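PDB 6GIO: amino acid amide racemase from Ochrobactrum anthropi, which belongs to the class-III aminotransferase family of fold-type I enzymes and binds pyridoxal-5'-phosphate. Local coordinates for residues 345-350 with 354-359. Residues are numbered along the deposited sequence; the frame is centred on the assembly and turned at random.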
loop_
_atom_site.group_PDB
_atom_site.type_symbol
_atom_site.label_atom_id
_atom_site.label_comp_id
_atom_site.label_asym_id
_atom_site.label_seq_id
_atom_site.Cartn_x
_atom_site.Cartn_y
_atom_site.Cartn_z
ATOM N N ASP C 345 -3.995 17.095 30.753
ATOM C CA ASP C 345 -2.808 17.601 30.032
ATOM C C ASP C 345 -3.228 17.976 28.613
ATOM O O ASP C 345 -4.182 17.420 28.063
ATOM C CB ASP C 345 -1.737 16.508 29.981
ATOM C CG ASP C 345 -0.330 17.029 29.658
ATOM O OD1 ASP C 345 -0.029 18.226 29.843
ATOM O OD2 ASP C 345 0.497 16.192 29.243
ATOM N N VAL C 346 -2.514 18.945 28.049
ATOM C CA VAL C 346 -2.612 19.310 26.661
ATOM C C VAL C 346 -1.171 19.325 26.212
ATOM O O VAL C 346 -0.369 20.078 26.754
ATOM C CB VAL C 346 -3.272 20.714 26.457
ATOM C CG1 VAL C 346 -3.275 21.096 24.972
ATOM C CG2 VAL C 346 -4.697 20.741 27.012
ATOM N N ARG C 347 -0.811 18.440 25.276
ATOM C CA ARG C 347 0.623 18.300 24.888
ATOM C C ARG C 347 0.695 18.130 23.395
ATOM O O ARG C 347 -0.312 17.944 22.722
ATOM C CB ARG C 347 1.297 17.132 25.626
ATOM C CG ARG C 347 0.533 15.803 25.565
ATOM C CD ARG C 347 1.319 14.617 26.164
ATOM N NE ARG C 347 0.520 13.392 26.066
ATOM C CZ ARG C 347 -0.245 12.904 27.039
ATOM N NH1 ARG C 347 -0.310 13.494 28.205
ATOM N NH2 ARG C 347 -0.967 11.825 26.842
ATOM N N GLY C 348 1.884 18.233 22.858
ATOM C CA GLY C 348 2.042 18.108 21.421
ATOM C C GLY C 348 3.030 19.105 20.906
ATOM O O GLY C 348 3.751 19.738 21.685
ATOM N N ARG C 349 3.089 19.233 19.592
ATOM C CA ARG C 349 3.797 20.337 19.001
ATOM C C ARG C 349 2.997 20.834 17.848
ATOM O O ARG C 349 2.483 20.018 17.058
ATOM C CB ARG C 349 5.153 19.944 18.518
ATOM C CG ARG C 349 6.069 19.354 19.530
ATOM C CD ARG C 349 7.437 19.320 18.884
ATOM N NE ARG C 349 8.484 18.714 19.708
ATOM C CZ ARG C 349 9.231 19.365 20.589
ATOM N NH1 ARG C 349 9.021 20.654 20.814
ATOM N NH2 ARG C 349 10.190 18.726 21.262
ATOM N N GLY C 350 2.922 22.161 17.721
ATOM C CA GLY C 350 2.264 22.789 16.595
ATOM C C GLY C 350 0.843 22.275 16.472
ATOM O O GLY C 350 0.096 22.298 17.436
ATOM N N GLY C 354 -2.539 16.641 21.607
ATOM C CA GLY C 354 -3.251 15.640 22.405
ATOM C C GLY C 354 -3.822 16.229 23.673
ATOM O O GLY C 354 -3.179 17.053 24.312
ATOM N N VAL C 355 -5.020 15.788 24.034
ATOM C CA VAL C 355 -5.630 16.143 25.308
ATOM C C VAL C 355 -5.883 14.916 26.185
ATOM O O VAL C 355 -6.769 14.118 25.910
ATOM C CB VAL C 355 -6.961 16.907 25.082
ATOM C CG1 VAL C 355 -7.570 17.328 26.421
ATOM C CG2 VAL C 355 -6.724 18.132 24.215
ATOM N N ASP C 356 -5.123 14.779 27.275
ATOM C CA ASP C 356 -5.159 13.584 28.104
ATOM C C ASP C 356 -6.302 13.654 29.158
ATOM O O ASP C 356 -6.284 14.506 30.057
ATOM C CB ASP C 356 -3.796 13.449 28.777
ATOM C CG ASP C 356 -3.598 12.109 29.379
ATOM O OD1 ASP C 356 -4.514 11.658 30.099
ATOM O OD2 ASP C 356 -2.560 11.493 29.073
ATOM N N LEU C 357 -7.313 12.811 29.022
ATOM C CA LEU C 357 -8.443 12.828 29.913
ATOM C C LEU C 357 -8.183 11.926 31.120
ATOM O O LEU C 357 -7.738 10.781 30.970
ATOM C CB LEU C 357 -9.701 12.338 29.197
ATOM C CG LEU C 357 -10.020 13.051 27.903
ATOM C CD1 LEU C 357 -11.262 12.486 27.293
ATOM C CD2 LEU C 357 -10.194 14.544 28.133
ATOM N N VAL C 358 -8.434 12.458 32.307
ATOM C CA VAL C 358 -8.138 11.741 33.555
ATOM C C VAL C 358 -9.358 11.699 34.476
ATOM O O VAL C 358 -10.079 12.672 34.589
ATOM C CB VAL C 358 -6.980 12.376 34.306
ATOM C CG1 VAL C 358 -5.679 12.298 33.494
ATOM C CG2 VAL C 358 -7.287 13.824 34.684
ATOM N N SER C 359 -9.587 10.573 35.133
ATOM C CA SER C 359 -10.672 10.475 36.111
ATOM C C SER C 359 -10.259 11.081 37.441
ATOM O O SER C 359 -11.113 11.322 38.292
ATOM C CB SER C 359 -11.143 9.022 36.292
ATOM O OG SER C 359 -10.096 8.166 36.716
#
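Arg347 reaches along the face of the hairpin to Asp356 and takes hold of a single carboxylate oxygen with both terminal nitrogens: NH2 lies 2.8 Å from OD2 of Asp356, and Arg347 NH1 lies 3.1 Å from that same oxygen. OD2 sits at the guanidinium edge, nearly in its plane; the grip is end-on, and the guanidinium and carboxylate planes stand 68° apart, unlike a side-by-side pair using both oxygens. Arg347 NH1 also forms a salt bridge with Asp345 OD2, 3.0 Å away, through the anti lone pair of that oxygen. A branched cation suits this place, since it lies between two carboxylates that would otherwise probably repel. With CG between the backbone N and carbonyl carbon (chi1 50°) and the chain extended to NE, the guanidinium is carried toward both.

Beneath this network runs an antiparallel hairpin of strands 343-349 and 352-357, the former outermost, within this chain, of a mixed sheet. Arg347 and Gly354 form a hydrogen-bonded pair: Gly354 N donates almost straight (179°) to Arg347 O at 2.8 Å, and Arg347 N donates back to Gly354 O. Gly354 puts no side chain on the face that Arg347 crosses. On the other face Val346 and Val355 bring CG2 to CG2 at 4.3 Å, beta-branched residues suited to buried strands. Further out, Arg174 gives Asp356 OD2 a second salt bridge, and the carbonyl of Gly212 receives Arg347 NH2, helping to fix the guanidinium's rotation.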